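Long-range contacts in manganese lipoxygenase (Gaeumannomyces graminis, PDB 5FX8), which oxidises linoleic and alpha-linolenic acids with molecular oxygen, using a catalytic manganese ion, to give 11S- and 13R-hydroperoxy fatty acids: residues R320-A325 and P613-S617; N482-V487 and L536-R541; E298-E302 and A325-R329. All blocks are in the same frame, centred on the assembly; numbering follows the deposited sequence.

Overall arrangement
All three contacts are buried in the lipoxygenase fold, and they differ mainly in chemistry. Contact 1 joins the C-terminal tail to the turn after helix 313-321 through aromatic rings and bridging waters. Contact 2, nested along the chain inside the loop that contact 1 closes, sets apolar side chains and a water between two helix ends, with a manganese ligand at its edge. Contact 3 is ionic and polar, and ties helix 268-305 to the start of helix 328-336. Contacts 1 and 3 share Ala325, their centres about 10 Å apart. Contacts 1 and 2 meet where Ser617 OG lies 2.5 Å from Gln483 OE1, a probable hydrogen bond; contacts 2 and 3 do not touch.

Contact 1 of 3, residues R320-A325 and P613-S617; sequences RLMYQA and PFFLS
Phe614 and Phe615 turn their rings toward the end of helix 313-321, and each meets a different kind of partner there. The Phe614 ring lies nearly flat against the guanidinium of Arg320, with planes 12° apart and CZ of Phe614 3.3 Å from CZ of Arg320. A bend at chi2 (81°) sets the guanidinium over the CZ end of the ring, off centre, and the same group is held by bonds from NE to the carbonyl of Ala554 and from NH2 to that of Asp553. At its edge, Phe614 CE1 approaches the backbone O of Arg320.

Tyr323 and Phe615 run side by side yet meet T-shaped: the tyrosine presents its edge to the phenylalanine face, with planes at 73° and centroids 5.0 Å apart. CD2 of Tyr323 stands over the centre of the Phe615 ring, while the two CB atoms touch at 3.9 Å.

Two buried waters complete the join. Water 1 donates to Leu321 O and to Tyr323 O, and accepts from Leu616 N at 2.9 Å; water 2 connects Gln324 OE1 with Ser617 O, while Gln324 NE2 bonds to Asp103 OD2. Leu616, at the centre of an inverse gamma turn, packs CD1 near Ala325 CB and reaches His294 and His478. This is the lipoxygenase C-terminal tail, threaded into the helical core so that the following Val618 ligates the manganese.

Contact 2 of 3, residues N482-V487 and L536-R541; sequences NQGSPV and LARFNR. With MN (manganese (II) ion), chain I.
Water 3 is gripped by three backbone groups, two from 482-487 and one from 536-541: it donates to Gln483 O and to Leu536 O, and accepts from Val487 N at 2.9 Å. Leu536 O also takes the N-H of Phe539, so water and helix share this carbonyl. The water thereby bridges the first turn of helix 485-490 and the end of helix 526-539.

Round it the packing is apolar. CB of Val487 meets CB of Leu536 at 3.7 Å, while CG2, placed opposite the valine's own backbone N, reaches Ala537 CB at 4.2 Å. Leu536 forks at CG: CD2 comes to 3.9 Å from Pro486 CB, and CD1 lies near Pro486 O.

At the other end, the type II' turn Asn482-Ser485 sets Gly484 against Asn540, whose OD1 is 3.3 Å from the glycine CA; ND2 of this asparagine bonds to Ser145 O. Asn482 crosses Phe539 at about a right angle, its amide tilted 56° to the ring and ND2 3.7 Å from Phe539 CD2. A weak hydrogen bond to Gln287 OE1 also engages ND2. With CG anti to the backbone N (chi1 -165°), OD1 points to the manganese at 2.4 Å.

The metal's other ligands are His290, His294, His478, Val618 and water 4. The ligand amide is thus divided, its oxygen given to the metal and its nitrogen to the weak bond with Gln287 beside the Phe539 ring, which together probably limit rotation about the Asn482 CB-CG bond. Water 4 on the manganese is consistent with the metal-bound water from which the catalytic base for hydrogen abstraction forms.

Contact 3 of 3, residues E298-E302 and A325-R329; sequences EIVHE and AYAIR
Glu298-Glu302 is regular helix near the C-terminal end of helix 268-305, the long helix of the lipoxygenase catalytic core that also carries the manganese ligands His290 and His294. Ala325-Arg329 leads from a turn into helix 328-336, and the backbones stay apart: the closest CA pair, Glu298 and Ala325, is separated by 7.2 Å. Side chains and water therefore make the join.

Glu298, one helical turn beyond His294, divides its carboxylate. OE1 takes two bonds of a salt bridge from Arg329, from NE and from NH2, with NH2 2.7 Å from Glu298 OE1, and the carboxylate and guanidinium planes are nearly coplanar at 26°. The arginine bends at chi3 (-118°) to bring both donors onto this one oxygen, while its NH1 bonds to the carbonyls of Thr76 and Thr81. Glu302 OE2, 4.5 Å from Arg329 NH2, adds a second negative charge, which would probably favour the arginine's positive charge.

Tyr326 slides along Glu298 in the opposite direction, its CE1 3.9 Å from Glu298 CG. Its hydroxyl meets the edge of the His301 ring, somewhat out of plane, hydrogen-bonded to ND1 at 2.7 Å, and the histidine's NE2 is tied to Asn319 OD1. Waters 5 and 6 each donate to Glu298 OE2 and to Ala325 O; water 6 also accepts the backbone N-H of Arg329, its oxygen 2.9 Å from Arg329 N.

Contact 1 of 3, residues R320-A325 and P613-S617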
loop_
_atom_site.group_PDB
_atom_site.type_symbol
_atom_site.label_atom_id
_atom_site.label_comp_id
_atom_site.label_asym_id
_atom_site.label_seq_id
_atom_site.Cartn_x
_atom_site.Cartn_y
_atom_site.Cartn_z
ATOM N N ARG A 320 -4.158 16.969 -0.379
ATOM C CA ARG A 320 -3.742 16.023 -1.401
ATOM C C ARG A 320 -2.916 14.888 -0.810
ATOM O O ARG A 320 -3.139 13.726 -1.136
ATOM C CB ARG A 320 -2.966 16.742 -2.492
ATOM C CG ARG A 320 -2.340 15.791 -3.457
ATOM C CD ARG A 320 -3.361 15.373 -4.431
ATOM N NE ARG A 320 -2.819 14.630 -5.545
ATOM C CZ ARG A 320 -3.560 14.062 -6.481
ATOM N NH1 ARG A 320 -4.872 14.172 -6.448
ATOM N NH2 ARG A 320 -2.986 13.419 -7.468
ATOM N N LEU A 321 -1.963 15.200 0.062
ATOM C CA LEU A 321 -1.107 14.139 0.586
ATOM C C LEU A 321 -1.842 13.229 1.569
ATOM O O LEU A 321 -1.446 12.082 1.747
ATOM C CB LEU A 321 0.125 14.729 1.272
ATOM C CG LEU A 321 1.146 15.521 0.480
ATOM C CD1 LEU A 321 1.951 16.249 1.474
ATOM C CD2 LEU A 321 2.004 14.597 -0.277
ATOM N N MET A 322 -2.882 13.727 2.236
ATOM C CA MET A 322 -3.670 12.961 3.182
ATOM C C MET A 322 -4.920 12.380 2.546
ATOM O O MET A 322 -5.897 12.104 3.250
ATOM C CB MET A 322 -4.059 13.834 4.362
ATOM C CG MET A 322 -2.925 14.369 5.148
ATOM S SD MET A 322 -1.965 13.096 5.885
ATOM C CE MET A 322 -0.595 13.467 4.894
ATOM N N TYR A 323 -4.915 12.240 1.226
ATOM C CA TYR A 323 -5.975 11.566 0.526
ATOM C C TYR A 323 -6.290 10.234 1.196
ATOM O O TYR A 323 -5.394 9.452 1.521
ATOM C CB TYR A 323 -5.573 11.375 -0.927
ATOM C CG TYR A 323 -6.664 10.824 -1.796
ATOM C CD1 TYR A 323 -7.910 11.406 -1.817
ATOM C CD2 TYR A 323 -6.437 9.734 -2.606
ATOM C CE1 TYR A 323 -8.900 10.909 -2.611
ATOM C CE2 TYR A 323 -7.397 9.236 -3.395
ATOM C CZ TYR A 323 -8.643 9.822 -3.403
ATOM O OH TYR A 323 -9.636 9.301 -4.213
ATOM N N GLN A 324 -7.576 10.019 1.450
ATOM C CA GLN A 324 -8.152 8.830 2.059
ATOM C C GLN A 324 -7.576 8.491 3.422
ATOM O O GLN A 324 -7.862 7.414 3.931
ATOM C CB GLN A 324 -8.016 7.614 1.140
ATOM C CG GLN A 324 -8.770 7.732 -0.138
ATOM C CD GLN A 324 -8.826 6.430 -0.887
ATOM O OE1 GLN A 324 -8.654 5.379 -0.310
ATOM N NE2 GLN A 324 -9.074 6.495 -2.174
ATOM N N ALA A 325 -6.768 9.358 4.037
ATOM C CA ALA A 325 -5.990 8.897 5.188
ATOM C C ALA A 325 -6.880 8.539 6.364
ATOM O O ALA A 325 -6.518 7.683 7.163
ATOM C CB ALA A 325 -4.961 9.934 5.630
ATOM N N PRO A 613 1.856 4.604 -4.259
ATOM C CA PRO A 613 0.925 5.721 -4.262
ATOM C C PRO A 613 1.512 6.908 -3.531
ATOM O O PRO A 613 2.416 6.774 -2.715
ATOM C CB PRO A 613 -0.282 5.161 -3.502
ATOM C CG PRO A 613 0.273 4.232 -2.610
ATOM C CD PRO A 613 1.451 3.589 -3.278
ATOM N N PHE A 614 0.920 8.078 -3.785
ATOM C CA PHE A 614 1.357 9.308 -3.132
ATOM C C PHE A 614 0.703 9.523 -1.775
ATOM O O PHE A 614 0.986 10.527 -1.123
ATOM C CB PHE A 614 1.097 10.530 -4.033
ATOM C CG PHE A 614 -0.357 10.836 -4.251
ATOM C CD1 PHE A 614 -1.092 11.518 -3.302
ATOM C CD2 PHE A 614 -0.985 10.441 -5.406
ATOM C CE1 PHE A 614 -2.419 11.763 -3.493
ATOM C CE2 PHE A 614 -2.307 10.685 -5.600
ATOM C CZ PHE A 614 -3.027 11.351 -4.638
ATOM N N PHE A 615 -0.172 8.632 -1.343
ATOM C CA PHE A 615 -0.936 8.809 -0.121
ATOM C C PHE A 615 -0.852 7.526 0.679
ATOM O O PHE A 615 -0.326 6.518 0.203
ATOM C CB PHE A 615 -2.396 9.178 -0.427
ATOM C CG PHE A 615 -3.119 8.153 -1.261
ATOM C CD1 PHE A 615 -2.901 8.066 -2.639
ATOM C CD2 PHE A 615 -4.024 7.267 -0.671
ATOM C CE1 PHE A 615 -3.567 7.104 -3.409
ATOM C CE2 PHE A 615 -4.702 6.313 -1.439
ATOM C CZ PHE A 615 -4.475 6.225 -2.794
ATOM N N LEU A 616 -1.371 7.577 1.904
ATOM C CA LEU A 616 -1.384 6.439 2.832
ATOM C C LEU A 616 -2.571 5.538 2.489
ATOM O O LEU A 616 -3.655 5.667 3.044
ATOM C CB LEU A 616 -1.445 6.933 4.276
ATOM C CG LEU A 616 -0.356 7.876 4.834
ATOM C CD1 LEU A 616 -0.828 8.608 6.074
ATOM C CD2 LEU A 616 0.949 7.186 5.150
ATOM N N SER A 617 -2.364 4.598 1.568
ATOM C CA SER A 617 -3.474 3.886 0.963
ATOM C C SER A 617 -3.930 2.654 1.748
ATOM O O SER A 617 -5.072 2.220 1.566
ATOM C CB SER A 617 -3.136 3.507 -0.481
ATOM O OG SER A 617 -2.289 2.397 -0.559
HETATM O O HOH W 1 -2.926 9.913 2.697
HETATM O O HOH W 2 -6.548 3.194 -0.347
#

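Contact 2 of 3, residues N482-V487 and L536-R541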
loop_
_atom_site.group_PDB
_atom_site.type_symbol
_atom_site.label_atom_id
_atom_site.label_comp_id
_atom_site.label_asym_id
_atom_site.label_seq_id
_atom_site.Cartn_x
_atom_site.Cartn_y
_atom_site.Cartn_z
ATOM N N ASN A 482 4.963 -0.913 5.034
ATOM C CA ASN A 482 3.649 -1.457 4.770
ATOM C C ASN A 482 3.482 -1.455 3.268
ATOM O O ASN A 482 4.462 -1.665 2.555
ATOM C CB ASN A 482 2.585 -0.610 5.450
ATOM C CG ASN A 482 1.261 -1.291 5.517
ATOM O OD1 ASN A 482 0.223 -0.677 5.272
ATOM N ND2 ASN A 482 1.275 -2.574 5.836
ATOM N N GLN A 483 2.276 -1.197 2.778
ATOM C CA GLN A 483 1.972 -1.154 1.344
ATOM C C GLN A 483 2.438 -2.472 0.721
ATOM O O GLN A 483 2.067 -3.537 1.232
ATOM C CB GLN A 483 2.568 0.131 0.748
ATOM C CG GLN A 483 1.941 0.591 -0.573
ATOM C CD GLN A 483 0.452 0.976 -0.514
ATOM O OE1 GLN A 483 0.017 1.773 0.308
ATOM N NE2 GLN A 483 -0.308 0.441 -1.427
ATOM N N GLY A 484 3.222 -2.463 -0.356
ATOM C CA GLY A 484 3.637 -3.696 -0.991
ATOM C C GLY A 484 4.870 -4.315 -0.422
ATOM O O GLY A 484 5.312 -5.375 -0.870
ATOM N N SER A 485 5.434 -3.707 0.588
ATOM C CA SER A 485 6.693 -4.209 1.125
ATOM C C SER A 485 6.579 -5.539 1.864
ATOM O O SER A 485 7.434 -6.390 1.679
ATOM C CB SER A 485 7.320 -3.162 2.024
ATOM O OG SER A 485 7.954 -2.234 1.200
ATOM N N PRO A 486 5.591 -5.764 2.723
ATOM C CA PRO A 486 5.466 -7.109 3.300
ATOM C C PRO A 486 5.329 -8.224 2.254
ATOM O O PRO A 486 6.017 -9.239 2.364
ATOM C CB PRO A 486 4.229 -6.968 4.198
ATOM C CG PRO A 486 4.248 -5.500 4.570
ATOM C CD PRO A 486 4.702 -4.792 3.380
ATOM N N VAL A 487 4.498 -8.061 1.222
ATOM C CA VAL A 487 4.373 -9.129 0.243
ATOM C C VAL A 487 5.641 -9.282 -0.601
ATOM O O VAL A 487 5.985 -10.399 -0.988
ATOM C CB VAL A 487 3.116 -8.922 -0.635
ATOM C CG1 VAL A 487 3.320 -7.851 -1.661
ATOM C CG2 VAL A 487 2.708 -10.211 -1.319
ATOM N N LEU A 536 -0.956 -10.174 2.727
ATOM C CA LEU A 536 0.045 -9.177 2.370
ATOM C C LEU A 536 -0.178 -8.678 0.940
ATOM O O LEU A 536 -0.029 -7.482 0.654
ATOM C CB LEU A 536 1.448 -9.752 2.580
ATOM C CG LEU A 536 1.687 -10.385 3.956
ATOM C CD1 LEU A 536 3.098 -10.873 4.176
ATOM C CD2 LEU A 536 1.308 -9.391 4.981
ATOM N N ALA A 537 -0.606 -9.563 0.042
ATOM C CA ALA A 537 -1.000 -9.094 -1.275
ATOM C C ALA A 537 -2.170 -8.128 -1.183
ATOM O O ALA A 537 -2.287 -7.225 -2.002
ATOM C CB ALA A 537 -1.352 -10.270 -2.185
ATOM N N ARG A 538 -3.042 -8.295 -0.198
ATOM C CA ARG A 538 -4.121 -7.340 -0.039
ATOM C C ARG A 538 -3.658 -6.004 0.531
ATOM O O ARG A 538 -4.408 -5.024 0.449
ATOM C CB ARG A 538 -5.216 -7.942 0.833
ATOM C CG ARG A 538 -6.385 -8.510 0.031
ATOM C CD ARG A 538 -7.293 -9.286 0.939
ATOM N NE ARG A 538 -6.787 -10.613 1.230
ATOM C CZ ARG A 538 -6.897 -11.177 2.413
ATOM N NH1 ARG A 538 -7.476 -10.508 3.390
ATOM N NH2 ARG A 538 -6.434 -12.389 2.620
ATOM N N PHE A 539 -2.449 -5.931 1.106
ATOM C CA PHE A 539 -1.904 -4.612 1.453
ATOM C C PHE A 539 -1.351 -3.855 0.243
ATOM O O PHE A 539 -1.096 -2.655 0.339
ATOM C CB PHE A 539 -0.809 -4.739 2.500
ATOM C CG PHE A 539 -1.277 -5.236 3.838
ATOM C CD1 PHE A 539 -2.607 -5.260 4.167
ATOM C CD2 PHE A 539 -0.362 -5.671 4.780
ATOM C CE1 PHE A 539 -3.003 -5.706 5.390
ATOM C CE2 PHE A 539 -0.763 -6.106 6.006
ATOM C CZ PHE A 539 -2.085 -6.118 6.306
ATOM N N ASN A 540 -1.160 -4.520 -0.882
ATOM C CA ASN A 540 -0.626 -3.923 -2.093
ATOM C C ASN A 540 -1.769 -3.361 -2.937
ATOM O O ASN A 540 -2.939 -3.691 -2.734
ATOM C CB ASN A 540 0.175 -4.959 -2.877
ATOM C CG ASN A 540 1.079 -4.348 -3.917
ATOM O OD1 ASN A 540 1.732 -3.346 -3.678
ATOM N ND2 ASN A 540 1.104 -4.941 -5.086
ATOM N N ARG A 541 -1.420 -2.470 -3.862
ATOM C CA ARG A 541 -2.394 -1.800 -4.717
ATOM C C ARG A 541 -1.824 -1.758 -6.130
ATOM O O ARG A 541 -1.153 -0.803 -6.508
ATOM C CB ARG A 541 -2.722 -0.395 -4.226
ATOM C CG ARG A 541 -3.723 -0.309 -3.092
ATOM C CD ARG A 541 -5.125 -0.729 -3.515
ATOM N NE ARG A 541 -6.070 -0.696 -2.405
ATOM C CZ ARG A 541 -6.102 -1.605 -1.439
ATOM N NH1 ARG A 541 -5.243 -2.596 -1.447
ATOM N NH2 ARG A 541 -6.963 -1.513 -0.454
HETATM MN MN MN I . -0.387 1.384 6.379
HETATM O O HOH W 3 2.418 -6.009 1.361
HETATM O O HOH W 4 -1.837 -0.161 7.568
#

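Contact 3 of 3, residues E298-E302 and A325-R329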
loop_
_atom_site.group_PDB
_atom_site.type_symbol
_atom_site.label_atom_id
_atom_site.label_comp_id
_atom_site.label_asym_id
_atom_site.label_seq_id
_atom_site.Cartn_x
_atom_site.Cartn_y
_atom_site.Cartn_z
ATOM N N GLU A 298 -1.828 12.268 10.397
ATOM C CA GLU A 298 -3.224 12.596 10.654
ATOM C C GLU A 298 -3.337 13.765 11.613
ATOM O O GLU A 298 -4.136 14.671 11.389
ATOM C CB GLU A 298 -3.977 11.387 11.228
ATOM C CG GLU A 298 -4.514 10.369 10.258
ATOM C CD GLU A 298 -4.788 9.009 10.925
ATOM O OE1 GLU A 298 -5.168 8.948 12.107
ATOM O OE2 GLU A 298 -4.591 7.974 10.272
ATOM N N ILE A 299 -2.562 13.745 12.707
ATOM C CA ILE A 299 -2.699 14.788 13.716
ATOM C C ILE A 299 -2.182 16.114 13.185
ATOM O O ILE A 299 -2.753 17.168 13.477
ATOM C CB ILE A 299 -2.032 14.371 15.051
ATOM C CG1 ILE A 299 -2.458 15.275 16.201
ATOM C CG2 ILE A 299 -0.523 14.371 15.002
ATOM C CD1 ILE A 299 -3.902 15.484 16.306
ATOM N N VAL A 300 -1.127 16.086 12.364
ATOM C CA VAL A 300 -0.633 17.324 11.746
ATOM C C VAL A 300 -1.662 17.891 10.784
ATOM O O VAL A 300 -1.898 19.100 10.737
ATOM C CB VAL A 300 0.718 17.079 11.039
ATOM C CG1 VAL A 300 1.141 18.329 10.231
ATOM C CG2 VAL A 300 1.773 16.676 12.048
ATOM N N HIS A 301 -2.288 17.032 10.005
ATOM C CA HIS A 301 -3.350 17.497 9.143
ATOM C C HIS A 301 -4.577 17.949 9.931
ATOM O O HIS A 301 -5.288 18.834 9.472
ATOM C CB HIS A 301 -3.703 16.403 8.154
ATOM C CG HIS A 301 -4.856 16.737 7.275
ATOM N ND1 HIS A 301 -6.166 16.613 7.686
ATOM C CD2 HIS A 301 -4.903 17.176 6.002
ATOM C CE1 HIS A 301 -6.971 16.964 6.703
ATOM N NE2 HIS A 301 -6.229 17.322 5.674
ATOM N N GLU A 302 -4.867 17.369 11.092
ATOM C CA GLU A 302 -6.009 17.833 11.877
ATOM C C GLU A 302 -5.788 19.258 12.340
ATOM O O GLU A 302 -6.666 20.133 12.216
ATOM C CB GLU A 302 -6.220 16.939 13.101
ATOM C CG GLU A 302 -6.805 15.621 12.798
ATOM C CD GLU A 302 -6.872 14.699 13.983
ATOM O OE1 GLU A 302 -7.527 15.001 15.002
ATOM O OE2 GLU A 302 -6.267 13.636 13.881
ATOM N N ALA A 325 -6.768 9.358 4.037
ATOM C CA ALA A 325 -5.990 8.897 5.188
ATOM C C ALA A 325 -6.880 8.539 6.364
ATOM O O ALA A 325 -6.518 7.683 7.163
ATOM C CB ALA A 325 -4.961 9.934 5.630
ATOM N N TYR A 326 -8.040 9.163 6.478
ATOM C CA TYR A 326 -8.875 8.980 7.647
ATOM C C TYR A 326 -9.673 7.694 7.613
ATOM O O TYR A 326 -10.474 7.442 8.519
ATOM C CB TYR A 326 -9.787 10.167 7.797
ATOM C CG TYR A 326 -9.039 11.385 8.216
ATOM C CD1 TYR A 326 -8.376 11.411 9.422
ATOM C CD2 TYR A 326 -9.008 12.506 7.423
ATOM C CE1 TYR A 326 -7.723 12.509 9.826
ATOM C CE2 TYR A 326 -8.344 13.612 7.813
ATOM C CZ TYR A 326 -7.701 13.609 9.025
ATOM O OH TYR A 326 -7.040 14.715 9.465
ATOM N N ALA A 327 -9.462 6.887 6.588
ATOM C CA ALA A 327 -10.042 5.574 6.510
ATOM C C ALA A 327 -9.244 4.523 7.262
ATOM O O ALA A 327 -9.828 3.537 7.699
ATOM C CB ALA A 327 -10.185 5.168 5.047
ATOM N N ILE A 328 -7.946 4.725 7.477
ATOM C CA ILE A 328 -7.104 3.613 7.907
ATOM C C ILE A 328 -7.436 3.188 9.335
ATOM O O ILE A 328 -7.484 1.992 9.631
ATOM C CB ILE A 328 -5.608 3.952 7.738
ATOM C CG1 ILE A 328 -5.308 4.346 6.292
ATOM C CG2 ILE A 328 -4.739 2.755 8.087
ATOM C CD1 ILE A 328 -5.674 3.318 5.286
ATOM N N ARG A 329 -7.678 4.132 10.240
ATOM C CA ARG A 329 -8.049 3.721 11.594
ATOM C C ARG A 329 -9.426 3.044 11.658
ATOM O O ARG A 329 -9.533 1.963 12.263
ATOM C CB ARG A 329 -7.918 4.912 12.546
ATOM C CG ARG A 329 -6.473 5.318 12.753
ATOM C CD ARG A 329 -6.222 6.010 14.090
ATOM N NE ARG A 329 -5.740 7.390 13.949
ATOM C CZ ARG A 329 -5.434 8.193 14.959
ATOM N NH1 ARG A 329 -5.544 7.774 16.200
ATOM N NH2 ARG A 329 -5.017 9.412 14.720
HETATM O O HOH W 5 -3.739 7.257 7.907
HETATM O O HOH W 6 -7.090 6.895 9.692
#